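Peptidyl-tRNA hydrolase (Sulfolobus solfataricus, PDB 1XTY) hydrolyses N-acyl-aminoacyl-tRNAs, probably including peptidyl-tRNAs that drop off the ribosome during protein synthesis, to free tRNA and the N-acyl amino acid or peptide. Local coordinates at residues M1-V5 and E48-Q52; R41-W45 and M77-F81; I57-V61 and D116-L120; P80-D86 and I97-G103. One frame throughout, in Å; residues are numbered along the deposited sequence.

Contact 1: M1-V5 and E48-Q52; sequences MIKMV and EWLHQ
Residues 2-5 run extended as the start of strand 2-9, a central strand of the mixed sheet of this alpha/beta PTH2 fold, while 48-51 form the last turn of helix 40-51 and Gln52 leaves it (phi/psi -91/5°). The backbones come closest at Ile2 and Trp49, whose CA atoms lie 5.5 Å apart. Strand alternation points the CA-CB bonds of Ile2 and Met4 toward the helix and that of Lys3 away, its NZ pairing with Glu107. Ile2 (chi1 and chi2 both m) sets CG2 3.9 Å from Trp49 CB and CG1 3.6 Å from Glu48 OE2. The Trp49 side chain, t at chi1, swings its indole along the strand: the Ile2 carbonyl O sits at the ring edge, 3.6 Å from Trp49 CD1, while NE1 bonds to Pro55 O. Met4 (tt, chi3 m) makes a Met-aromatic contact, SD 4.8 Å from the centroid of the six-membered ring of Trp49 and oblique to it, with CE 3.7 Å from Trp49 CH2. Trp49 also packs on Val28 of the second subunit, so the indole joins sheet, helix and dimer partner. At the exposed end, Gln52 (chi1 m, chi2 t) accepts a hydrogen bond from the strand: Ile2 N to Gln52 OE1, 3.0 Å.

Contact 2: R41-W45 and M77-F81; sequences RWKEW and MNLPF
A Schellman motif ends helix 64-76, and the turn that follows it packs against two tryptophans of helix 40-51. Asn78 is the C-prime residue, with positive phi (54/47°); Leu79 (-106/154°) and Pro80 (-70/140°) then extend toward strand 81-85. Segment 41-45 is regular helix, and its CA atoms come nearest at Trp42, 7.2 Å from the CA of Pro80. Trp42 and Trp45 are both m at chi1, with CA-CB bonds toward the turn. Trp42 NE1 donates to the backbone Asn78 O at 2.9 Å, tying the indole edge to the C-prime carbonyl. Pro80 CG lies over one face of the same indole, 3.5 Å from the centroid of the Trp42 five-membered ring and 11° off its normal, a CH-pi contact. Trp45 reaches Leu79, CZ3 to CD2 3.7 Å, and turns its ring edge to Pro80, CZ3 to CD 4.4 Å. Pro80 also touches Leu30 and Ile34 of helix 16-35. The arrangement is plain helix-to-turn packing built on a proline-tryptophan CH-pi contact, at a helix-to-strand connection of an alpha/beta fold.

Contact 3: I57-V61 and D116-L120; sequences IIVKV and DLKLL
Lys60, Leu120 and Leu117 bury the most surface where the C-terminal tail meets strand 56-61, the tail's 118-119 forming a short, weakly bonded antiparallel edge strand of the mixed sheet. The touching parts run 103° apart end to end, so the pairing is local: Val59 and Leu119 form a non-hydrogen-bonded pair, CA-CA 4.1 Å. Lys60 N donates to Lys118 O (2.9 Å), and the Lys60 side chain (chi1 p, then all t) reaches across the tail, CE 3.7 Å from Leu119 O and CD 4.0 Å from Leu120 CD1. Leu120 N donates to Ile58 O (2.9 Å, nearly straight), and its side chain (tp) sets CD2 3.7 Å from Ile58 CG2. Leu117 (mt), its CA-CB bond toward the strand, places CD1 3.6 Å from Val59 CG2 and CD2 3.9 Å from Val61 CG1; it also touches Arg70 of helix 64-76. Leu119 CD2 lies 3.8 Å from Ile57 CG2. One water donates to Ile58 O (3.0 Å) and Leu120 O (3.2 Å); another donates to Lys60 O (2.8 Å) and accepts from Lys118 N (3.0 Å). Two direct backbone bonds, extended by water where the chains splay, thus leave much of the contact to aliphatic packing of the tail's leucines.

Contact 4: P80-D86 and I97-G103; sequences PFSIIED and ITCLGIG
Backbone hydrogen bonds lace 80-86 to 97-103 in an antiparallel beta hairpin, strand axes 4.6 Å apart at 169°. Ser82 and Gly101 bond both ways, N to O 2.9 Å each; Gly103 N donates to Pro80 O (2.9 Å), Ile84 N to Cys99 O (3.0 Å) and Thr98 N to Ile84 O (2.9 Å). A beta bulge at Thr98 (phi/psi -106/-31°) shifts the register by one, so Ile84 pairs with Cys99 but Glu85 with Ile97. Beyond it Asp86, its OD1 bonded to Gly88 N and OD2 salt-bridged to Lys18, has its side chain about 4 Å from a bound sulfate, probably from the crystallisation liquor; Thr98 OG1 bonds to Gln22. A CB on Gly101 would clash with Ser82 OG. One face carries Phe81, Ile83, Glu85, Ile97, Leu100 and Ile102, with helix 64-76 against Leu100; Ile83 CG1 meets Leu100 CD1 at 3.9 Å and CG2 meets Ile97 CD1 at 3.7 Å. On the other, Ser82 and Ile84 pack under helix 16-35, and Ile84 CB lies 3.9 Å from Cys99 SG.

In the fold
Contact 4 is the most buried and lies nearest the chain centre, about 5 Å from it; the other three are partly buried, 11 to 13 Å out. Strand 2-9 of contact 1 runs between the strands of contacts 3 and 4, Met4 O facing Ile57 N at 2.9 Å and Val5 O facing Ile102 N at 2.8 Å, so these three share one sheet, with contacts 3 and 4 at its two edges. Contacts 1 and 2 both use helix 40-51, and Pro80 takes part in both contact 2 and contact 4. Chemistry follows place: dense backbone pairing in the hairpin, sparse water-assisted pairing at the C-terminal edge, and tryptophan packing with one hydrogen bond at each helix contact.

Contact 1: M1-V5 and E48-Q52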
loop_
_atom_site.group_PDB
_atom_site.type_symbol
_atom_site.label_atom_id
_atom_site.label_comp_id
_atom_site.label_asym_id
_atom_site.label_seq_id
_atom_site.Cartn_x
_atom_site.Cartn_y
_atom_site.Cartn_z
ATOM N N MET A 1 7.469 -7.175 18.147
ATOM C CA MET A 1 6.543 -6.480 17.212
ATOM C C MET A 1 6.621 -7.112 15.831
ATOM O O MET A 1 7.704 -7.440 15.352
ATOM C CB MET A 1 6.915 -4.999 17.080
ATOM C CG MET A 1 7.056 -4.242 18.391
ATOM S SD MET A 1 7.688 -2.561 18.122
ATOM C CE MET A 1 6.274 -1.570 18.608
ATOM N N ILE A 2 5.465 -7.276 15.198
ATOM C CA ILE A 2 5.386 -7.838 13.860
ATOM C C ILE A 2 5.409 -6.657 12.900
ATOM O O ILE A 2 4.708 -5.670 13.114
ATOM C CB ILE A 2 4.070 -8.622 13.666
ATOM C CG1 ILE A 2 3.993 -9.759 14.688
ATOM C CG2 ILE A 2 3.977 -9.163 12.245
ATOM C CD1 ILE A 2 5.152 -10.734 14.612
ATOM N N LYS A 3 6.222 -6.745 11.851
ATOM C CA LYS A 3 6.308 -5.666 10.878
ATOM C C LYS A 3 6.429 -6.132 9.437
ATOM O O LYS A 3 6.822 -7.264 9.163
ATOM C CB LYS A 3 7.496 -4.755 11.192
ATOM C CG LYS A 3 7.337 -3.960 12.475
ATOM C CD LYS A 3 8.522 -3.054 12.708
ATOM C CE LYS A 3 8.374 -2.300 14.020
ATOM N NZ LYS A 3 9.573 -1.460 14.294
ATOM N N MET A 4 6.075 -5.240 8.520
ATOM C CA MET A 4 6.181 -5.521 7.098
ATOM C C MET A 4 7.262 -4.590 6.580
ATOM O O MET A 4 7.294 -3.410 6.930
ATOM C CB MET A 4 4.867 -5.221 6.365
ATOM C CG MET A 4 4.986 -5.378 4.850
ATOM S SD MET A 4 3.492 -4.919 3.929
ATOM C CE MET A 4 2.500 -6.366 4.185
ATOM N N VAL A 5 8.161 -5.119 5.763
ATOM C CA VAL A 5 9.223 -4.312 5.199
ATOM C C VAL A 5 9.111 -4.326 3.684
ATOM O O VAL A 5 8.884 -5.377 3.082
ATOM C CB VAL A 5 10.616 -4.855 5.594
ATOM C CG1 VAL A 5 11.706 -3.975 4.995
ATOM C CG2 VAL A 5 10.744 -4.901 7.109
ATOM N N GLU A 48 -1.922 -10.335 13.864
ATOM C CA GLU A 48 -1.241 -9.538 14.879
ATOM C C GLU A 48 -0.795 -8.201 14.290
ATOM O O GLU A 48 -0.890 -7.158 14.937
ATOM C CB GLU A 48 -0.014 -10.289 15.404
ATOM C CG GLU A 48 -0.316 -11.692 15.897
ATOM C CD GLU A 48 0.942 -12.485 16.202
ATOM O OE1 GLU A 48 0.947 -13.707 15.945
ATOM O OE2 GLU A 48 1.920 -11.893 16.704
ATOM N N TRP A 49 -0.295 -8.246 13.060
ATOM C CA TRP A 49 0.177 -7.048 12.381
ATOM C C TRP A 49 -0.950 -6.030 12.264
ATOM O O TRP A 49 -0.754 -4.841 12.509
ATOM C CB TRP A 49 0.692 -7.423 10.994
ATOM C CG TRP A 49 1.226 -6.283 10.193
ATOM C CD1 TRP A 49 2.316 -5.508 10.482
ATOM C CD2 TRP A 49 0.738 -5.835 8.925
ATOM N NE1 TRP A 49 2.539 -4.610 9.465
ATOM C CE2 TRP A 49 1.585 -4.788 8.496
ATOM C CE3 TRP A 49 -0.335 -6.220 8.104
ATOM C CZ2 TRP A 49 1.396 -4.118 7.280
ATOM C CZ3 TRP A 49 -0.523 -5.556 6.894
ATOM C CH2 TRP A 49 0.341 -4.515 6.493
ATOM N N LEU A 50 -2.130 -6.501 11.885
ATOM C CA LEU A 50 -3.275 -5.615 11.748
ATOM C C LEU A 50 -3.644 -5.028 13.112
ATOM O O LEU A 50 -3.947 -3.842 13.219
ATOM C CB LEU A 50 -4.455 -6.379 11.145
ATOM C CG LEU A 50 -4.240 -6.844 9.696
ATOM C CD1 LEU A 50 -5.329 -7.826 9.298
ATOM C CD2 LEU A 50 -4.226 -5.639 8.758
ATOM N N HIS A 51 -3.602 -5.856 14.153
ATOM C CA HIS A 51 -3.927 -5.398 15.504
ATOM C C HIS A 51 -2.911 -4.382 16.017
ATOM O O HIS A 51 -3.220 -3.569 16.891
ATOM C CB HIS A 51 -3.976 -6.578 16.483
ATOM C CG HIS A 51 -5.256 -7.351 16.447
ATOM N ND1 HIS A 51 -5.649 -8.101 15.361
ATOM C CD2 HIS A 51 -6.232 -7.500 17.377
ATOM C CE1 HIS A 51 -6.809 -8.682 15.621
ATOM N NE2 HIS A 51 -7.183 -8.330 16.839
ATOM N N GLN A 52 -1.699 -4.430 15.474
ATOM C CA GLN A 52 -0.636 -3.525 15.890
ATOM C C GLN A 52 -0.566 -2.237 15.075
ATOM O O GLN A 52 0.346 -1.433 15.256
ATOM C CB GLN A 52 0.709 -4.252 15.833
ATOM C CG GLN A 52 0.879 -5.303 16.923
ATOM C CD GLN A 52 2.128 -6.146 16.741
ATOM O OE1 GLN A 52 3.133 -5.681 16.204
ATOM N NE2 GLN A 52 2.073 -7.389 17.206
#

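Contact 2: R41-W45 and M77-F81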
loop_
_atom_site.group_PDB
_atom_site.type_symbol
_atom_site.label_atom_id
_atom_site.label_comp_id
_atom_site.label_asym_id
_atom_site.label_seq_id
_atom_site.Cartn_x
_atom_site.Cartn_y
_atom_site.Cartn_z
ATOM N N ARG A 41 1.035 -20.075 10.313
ATOM C CA ARG A 41 1.965 -19.135 10.920
ATOM C C ARG A 41 1.824 -17.757 10.271
ATOM O O ARG A 41 1.730 -16.748 10.964
ATOM C CB ARG A 41 3.403 -19.642 10.781
ATOM C CG ARG A 41 4.446 -18.703 11.362
ATOM C CD ARG A 41 4.394 -18.649 12.877
ATOM N NE ARG A 41 4.950 -19.854 13.482
ATOM C CZ ARG A 41 5.098 -20.030 14.790
ATOM N NH1 ARG A 41 4.727 -19.075 15.634
ATOM N NH2 ARG A 41 5.626 -21.156 15.253
ATOM N N TRP A 42 1.805 -17.718 8.943
ATOM C CA TRP A 42 1.673 -16.448 8.228
ATOM C C TRP A 42 0.381 -15.721 8.603
ATOM O O TRP A 42 0.377 -14.503 8.792
ATOM C CB TRP A 42 1.680 -16.676 6.716
ATOM C CG TRP A 42 2.982 -17.149 6.149
ATOM C CD1 TRP A 42 4.126 -17.442 6.835
ATOM C CD2 TRP A 42 3.273 -17.378 4.767
ATOM N NE1 TRP A 42 5.113 -17.838 5.964
ATOM C CE2 TRP A 42 4.616 -17.807 4.688
ATOM C CE3 TRP A 42 2.529 -17.260 3.584
ATOM C CZ2 TRP A 42 5.232 -18.121 3.471
ATOM C CZ3 TRP A 42 3.141 -17.573 2.373
ATOM C CH2 TRP A 42 4.479 -17.997 2.328
ATOM N N LYS A 43 -0.714 -16.469 8.699
ATOM C CA LYS A 43 -2.006 -15.880 9.039
ATOM C C LYS A 43 -2.009 -15.311 10.452
ATOM O O LYS A 43 -2.638 -14.282 10.716
ATOM C CB LYS A 43 -3.121 -16.916 8.871
ATOM C CG LYS A 43 -3.408 -17.246 7.413
ATOM C CD LYS A 43 -4.526 -18.263 7.268
ATOM C CE LYS A 43 -4.796 -18.550 5.801
ATOM N NZ LYS A 43 -5.790 -19.647 5.617
ATOM N N GLU A 44 -1.299 -15.973 11.360
ATOM C CA GLU A 44 -1.213 -15.492 12.732
ATOM C C GLU A 44 -0.452 -14.169 12.735
ATOM O O GLU A 44 -0.877 -13.203 13.371
ATOM C CB GLU A 44 -0.490 -16.516 13.615
ATOM C CG GLU A 44 -1.201 -17.857 13.705
ATOM C CD GLU A 44 -0.438 -18.879 14.527
ATOM O OE1 GLU A 44 0.754 -19.115 14.233
ATOM O OE2 GLU A 44 -1.033 -19.452 15.464
ATOM N N TRP A 45 0.669 -14.121 12.017
ATOM C CA TRP A 45 1.453 -12.892 11.948
ATOM C C TRP A 45 0.642 -11.763 11.315
ATOM O O TRP A 45 0.740 -10.613 11.739
ATOM C CB TRP A 45 2.732 -13.089 11.129
ATOM C CG TRP A 45 3.755 -13.989 11.758
ATOM C CD1 TRP A 45 3.913 -14.257 13.092
ATOM C CD2 TRP A 45 4.798 -14.695 11.081
ATOM N NE1 TRP A 45 4.995 -15.089 13.282
ATOM C CE2 TRP A 45 5.555 -15.372 12.065
ATOM C CE3 TRP A 45 5.170 -14.819 9.735
ATOM C CZ2 TRP A 45 6.663 -16.163 11.744
ATOM C CZ3 TRP A 45 6.273 -15.606 9.415
ATOM C CH2 TRP A 45 7.006 -16.270 10.421
ATOM N N MET A 77 13.843 -18.810 4.281
ATOM C CA MET A 77 13.335 -18.774 5.649
ATOM C C MET A 77 11.821 -18.895 5.724
ATOM O O MET A 77 11.220 -18.700 6.783
ATOM C CB MET A 77 13.803 -17.496 6.335
ATOM C CG MET A 77 15.310 -17.381 6.353
ATOM S SD MET A 77 15.897 -16.070 7.405
ATOM C CE MET A 77 15.589 -14.713 6.399
ATOM N N ASN A 78 11.213 -19.221 4.589
ATOM C CA ASN A 78 9.773 -19.404 4.502
ATOM C C ASN A 78 8.943 -18.232 5.011
ATOM O O ASN A 78 7.990 -18.418 5.764
ATOM C CB ASN A 78 9.375 -20.686 5.237
ATOM C CG ASN A 78 10.010 -21.925 4.625
ATOM O OD1 ASN A 78 9.788 -22.236 3.452
ATOM N ND2 ASN A 78 10.804 -22.636 5.416
ATOM N N LEU A 79 9.314 -17.028 4.594
ATOM C CA LEU A 79 8.589 -15.819 4.968
ATOM C C LEU A 79 7.811 -15.362 3.739
ATOM O O LEU A 79 8.203 -15.658 2.607
ATOM C CB LEU A 79 9.556 -14.704 5.377
ATOM C CG LEU A 79 10.460 -14.924 6.594
ATOM C CD1 LEU A 79 11.281 -13.662 6.842
ATOM C CD2 LEU A 79 9.614 -15.252 7.814
ATOM N N PRO A 80 6.697 -14.642 3.944
ATOM C CA PRO A 80 5.907 -14.166 2.805
ATOM C C PRO A 80 6.701 -13.084 2.087
ATOM O O PRO A 80 7.344 -12.255 2.735
ATOM C CB PRO A 80 4.652 -13.575 3.462
ATOM C CG PRO A 80 4.635 -14.156 4.852
ATOM C CD PRO A 80 6.085 -14.237 5.219
ATOM N N PHE A 81 6.670 -13.084 0.758
ATOM C CA PHE A 81 7.375 -12.056 0.009
ATOM C C PHE A 81 6.674 -11.788 -1.317
ATOM O O PHE A 81 5.950 -12.638 -1.825
ATOM C CB PHE A 81 8.843 -12.455 -0.221
ATOM C CG PHE A 81 9.040 -13.555 -1.229
ATOM C CD1 PHE A 81 9.139 -13.264 -2.590
ATOM C CD2 PHE A 81 9.138 -14.880 -0.821
ATOM C CE1 PHE A 81 9.336 -14.283 -3.528
ATOM C CE2 PHE A 81 9.335 -15.906 -1.751
ATOM C CZ PHE A 81 9.433 -15.606 -3.104
#

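Contact 3: I57-V61 and D116-L120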
loop_
_atom_site.group_PDB
_atom_site.type_symbol
_atom_site.label_atom_id
_atom_site.label_comp_id
_atom_site.label_asym_id
_atom_site.label_seq_id
_atom_site.Cartn_x
_atom_site.Cartn_y
_atom_site.Cartn_z
ATOM N N ILE A 57 8.084 -0.670 7.322
ATOM C CA ILE A 57 9.411 -0.082 7.242
ATOM C C ILE A 57 9.733 -0.027 5.761
ATOM O O ILE A 57 9.778 -1.059 5.094
ATOM C CB ILE A 57 10.462 -0.954 7.946
ATOM C CG1 ILE A 57 10.036 -1.208 9.396
ATOM C CG2 ILE A 57 11.822 -0.268 7.896
ATOM C CD1 ILE A 57 10.944 -2.162 10.151
ATOM N N ILE A 58 9.942 1.174 5.242
ATOM C CA ILE A 58 10.254 1.331 3.833
ATOM C C ILE A 58 11.727 1.674 3.668
ATOM O O ILE A 58 12.157 2.786 3.981
ATOM C CB ILE A 58 9.389 2.431 3.206
ATOM C CG1 ILE A 58 7.910 2.122 3.463
ATOM C CG2 ILE A 58 9.656 2.521 1.707
ATOM C CD1 ILE A 58 6.974 3.196 2.984
ATOM N N VAL A 59 12.495 0.704 3.187
ATOM C CA VAL A 59 13.923 0.893 2.984
ATOM C C VAL A 59 14.252 0.857 1.500
ATOM O O VAL A 59 13.381 0.586 0.671
ATOM C CB VAL A 59 14.723 -0.190 3.732
ATOM C CG1 VAL A 59 14.474 -0.068 5.227
ATOM C CG2 VAL A 59 14.316 -1.576 3.247
ATOM N N LYS A 60 15.506 1.138 1.160
ATOM C CA LYS A 60 15.911 1.151 -0.239
ATOM C C LYS A 60 17.223 0.427 -0.522
ATOM O O LYS A 60 18.013 0.168 0.385
ATOM C CB LYS A 60 16.019 2.597 -0.729
ATOM C CG LYS A 60 16.999 3.453 0.066
ATOM C CD LYS A 60 17.045 4.887 -0.455
ATOM C CE LYS A 60 17.981 5.752 0.378
ATOM N NZ LYS A 60 18.067 7.157 -0.127
ATOM N N VAL A 61 17.423 0.093 -1.794
ATOM C CA VAL A 61 18.630 -0.573 -2.283
ATOM C C VAL A 61 18.893 0.046 -3.649
ATOM O O VAL A 61 17.963 0.502 -4.308
ATOM C CB VAL A 61 18.435 -2.104 -2.446
ATOM C CG1 VAL A 61 18.217 -2.752 -1.091
ATOM C CG2 VAL A 61 17.268 -2.389 -3.371
ATOM N N ASP A 116 20.190 -3.976 7.539
ATOM C CA ASP A 116 21.307 -3.132 7.111
ATOM C C ASP A 116 20.951 -2.101 6.045
ATOM O O ASP A 116 21.841 -1.490 5.452
ATOM C CB ASP A 116 22.436 -4.020 6.575
ATOM C CG ASP A 116 22.002 -4.857 5.376
ATOM O OD1 ASP A 116 20.919 -5.475 5.449
ATOM O OD2 ASP A 116 22.738 -4.901 4.362
ATOM N N LEU A 117 19.664 -1.885 5.805
ATOM C CA LEU A 117 19.268 -0.942 4.768
ATOM C C LEU A 117 18.850 0.431 5.272
ATOM O O LEU A 117 18.366 0.575 6.392
ATOM C CB LEU A 117 18.144 -1.553 3.932
ATOM C CG LEU A 117 18.454 -2.973 3.449
ATOM C CD1 LEU A 117 17.234 -3.562 2.764
ATOM C CD2 LEU A 117 19.650 -2.946 2.513
ATOM N N LYS A 118 19.051 1.436 4.424
ATOM C CA LYS A 118 18.692 2.812 4.742
ATOM C C LYS A 118 17.218 3.044 4.427
ATOM O O LYS A 118 16.683 2.484 3.471
ATOM C CB LYS A 118 19.527 3.788 3.907
ATOM C CG LYS A 118 21.029 3.725 4.134
ATOM C CD LYS A 118 21.740 4.737 3.241
ATOM C CE LYS A 118 23.243 4.740 3.469
ATOM N NZ LYS A 118 23.934 5.702 2.564
ATOM N N LEU A 119 16.567 3.879 5.229
ATOM C CA LEU A 119 15.160 4.194 5.013
ATOM C C LEU A 119 15.014 5.036 3.751
ATOM O O LEU A 119 15.903 5.817 3.411
ATOM C CB LEU A 119 14.601 4.969 6.205
ATOM C CG LEU A 119 14.597 4.255 7.556
ATOM C CD1 LEU A 119 14.189 5.240 8.642
ATOM C CD2 LEU A 119 13.646 3.069 7.513
ATOM N N LEU A 120 13.893 4.872 3.058
ATOM C CA LEU A 120 13.637 5.634 1.841
ATOM C C LEU A 120 13.279 7.071 2.216
ATOM O O LEU A 120 12.982 7.301 3.408
ATOM C CB LEU A 120 12.478 5.009 1.062
ATOM C CG LEU A 120 12.075 5.703 -0.240
ATOM C CD1 LEU A 120 13.179 5.540 -1.276
ATOM C CD2 LEU A 120 10.773 5.108 -0.750
HETATM O O HOH W 1 10.995 5.304 5.001
HETATM O O HOH W 2 20.366 0.859 1.803
#

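Contact 4: P80-D86 and I97-G103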
loop_
_atom_site.group_PDB
_atom_site.type_symbol
_atom_site.label_atom_id
_atom_site.label_comp_id
_atom_site.label_asym_id
_atom_site.label_seq_id
_atom_site.Cartn_x
_atom_site.Cartn_y
_atom_site.Cartn_z
ATOM N N PRO A 80 6.697 -14.642 3.944
ATOM C CA PRO A 80 5.907 -14.166 2.805
ATOM C C PRO A 80 6.701 -13.084 2.087
ATOM O O PRO A 80 7.344 -12.255 2.735
ATOM C CB PRO A 80 4.652 -13.575 3.462
ATOM C CG PRO A 80 4.635 -14.156 4.852
ATOM C CD PRO A 80 6.085 -14.237 5.219
ATOM N N PHE A 81 6.670 -13.084 0.758
ATOM C CA PHE A 81 7.375 -12.056 0.009
ATOM C C PHE A 81 6.674 -11.788 -1.317
ATOM O O PHE A 81 5.950 -12.638 -1.825
ATOM C CB PHE A 81 8.843 -12.455 -0.221
ATOM C CG PHE A 81 9.040 -13.555 -1.229
ATOM C CD1 PHE A 81 9.139 -13.264 -2.590
ATOM C CD2 PHE A 81 9.138 -14.880 -0.821
ATOM C CE1 PHE A 81 9.336 -14.283 -3.528
ATOM C CE2 PHE A 81 9.335 -15.906 -1.751
ATOM C CZ PHE A 81 9.433 -15.606 -3.104
ATOM N N SER A 82 6.868 -10.591 -1.856
ATOM C CA SER A 82 6.259 -10.237 -3.130
ATOM C C SER A 82 7.230 -9.434 -3.972
ATOM O O SER A 82 7.816 -8.467 -3.493
ATOM C CB SER A 82 4.981 -9.419 -2.911
ATOM O OG SER A 82 5.253 -8.228 -2.186
ATOM N N ILE A 83 7.410 -9.848 -5.223
ATOM C CA ILE A 83 8.298 -9.132 -6.131
ATOM C C ILE A 83 7.383 -8.390 -7.092
ATOM O O ILE A 83 6.638 -9.003 -7.863
ATOM C CB ILE A 83 9.216 -10.091 -6.916
ATOM C CG1 ILE A 83 10.107 -10.867 -5.939
ATOM C CG2 ILE A 83 10.085 -9.295 -7.891
ATOM C CD1 ILE A 83 10.973 -11.930 -6.600
ATOM N N ILE A 84 7.429 -7.067 -7.025
ATOM C CA ILE A 84 6.577 -6.232 -7.856
ATOM C C ILE A 84 7.254 -5.735 -9.131
ATOM O O ILE A 84 8.381 -5.244 -9.091
ATOM C CB ILE A 84 6.083 -5.016 -7.049
ATOM C CG1 ILE A 84 5.332 -5.501 -5.801
ATOM C CG2 ILE A 84 5.205 -4.130 -7.914
ATOM C CD1 ILE A 84 4.129 -6.392 -6.107
ATOM N N GLU A 85 6.563 -5.880 -10.260
ATOM C CA GLU A 85 7.085 -5.418 -11.543
ATOM C C GLU A 85 6.144 -4.341 -12.072
ATOM O O GLU A 85 4.933 -4.383 -11.834
ATOM C CB GLU A 85 7.198 -6.569 -12.557
ATOM C CG GLU A 85 8.043 -7.748 -12.065
ATOM C CD GLU A 85 8.503 -8.687 -13.180
ATOM O OE1 GLU A 85 7.816 -8.796 -14.216
ATOM O OE2 GLU A 85 9.558 -9.335 -13.008
ATOM N N ASP A 86 6.709 -3.374 -12.781
ATOM C CA ASP A 86 5.934 -2.272 -13.339
ATOM C C ASP A 86 4.977 -2.749 -14.434
ATOM O O ASP A 86 5.268 -3.708 -15.155
ATOM C CB ASP A 86 6.894 -1.212 -13.892
ATOM C CG ASP A 86 6.218 0.127 -14.130
ATOM O OD1 ASP A 86 5.561 0.296 -15.175
ATOM O OD2 ASP A 86 6.339 1.012 -13.258
ATOM N N ILE A 97 11.374 -4.788 -12.326
ATOM C CA ILE A 97 11.170 -5.017 -10.898
ATOM C C ILE A 97 11.415 -3.694 -10.166
ATOM O O ILE A 97 12.478 -3.090 -10.296
ATOM C CB ILE A 97 12.128 -6.112 -10.374
ATOM C CG1 ILE A 97 11.746 -7.461 -10.996
ATOM C CG2 ILE A 97 12.077 -6.181 -8.848
ATOM C CD1 ILE A 97 12.622 -8.626 -10.557
ATOM N N THR A 98 10.423 -3.248 -9.400
ATOM C CA THR A 98 10.521 -1.977 -8.685
ATOM C C THR A 98 10.739 -2.099 -7.182
ATOM O O THR A 98 11.366 -1.229 -6.568
ATOM C CB THR A 98 9.251 -1.126 -8.900
ATOM O OG1 THR A 98 8.114 -1.839 -8.404
ATOM C CG2 THR A 98 9.047 -0.817 -10.380
ATOM N N CYS A 99 10.211 -3.159 -6.575
ATOM C CA CYS A 99 10.374 -3.329 -5.140
ATOM C C CYS A 99 10.053 -4.738 -4.668
ATOM O O CYS A 99 9.508 -5.559 -5.417
ATOM C CB CYS A 99 9.505 -2.318 -4.380
ATOM S SG CYS A 99 7.723 -2.493 -4.638
ATOM N N LEU A 100 10.402 -4.994 -3.412
ATOM C CA LEU A 100 10.206 -6.286 -2.772
ATOM C C LEU A 100 9.517 -6.115 -1.419
ATOM O O LEU A 100 9.965 -5.332 -0.580
ATOM C CB LEU A 100 11.568 -6.960 -2.549
ATOM C CG LEU A 100 11.608 -8.229 -1.693
ATOM C CD1 LEU A 100 11.025 -9.403 -2.482
ATOM C CD2 LEU A 100 13.050 -8.537 -1.294
ATOM N N GLY A 101 8.426 -6.839 -1.211
ATOM C CA GLY A 101 7.750 -6.764 0.069
ATOM C C GLY A 101 8.084 -8.019 0.849
ATOM O O GLY A 101 8.232 -9.089 0.257
ATOM N N ILE A 102 8.222 -7.897 2.167
ATOM C CA ILE A 102 8.520 -9.044 3.022
ATOM C C ILE A 102 7.672 -8.983 4.292
ATOM O O ILE A 102 7.580 -7.937 4.935
ATOM C CB ILE A 102 10.014 -9.078 3.438
ATOM C CG1 ILE A 102 10.908 -9.150 2.198
ATOM C CG2 ILE A 102 10.275 -10.273 4.332
ATOM C CD1 ILE A 102 12.401 -9.030 2.510
ATOM N N GLY A 103 7.051 -10.102 4.647
ATOM C CA GLY A 103 6.240 -10.135 5.848
ATOM C C GLY A 103 4.749 -9.998 5.594
ATOM O O GLY A 103 4.281 -10.244 4.480
#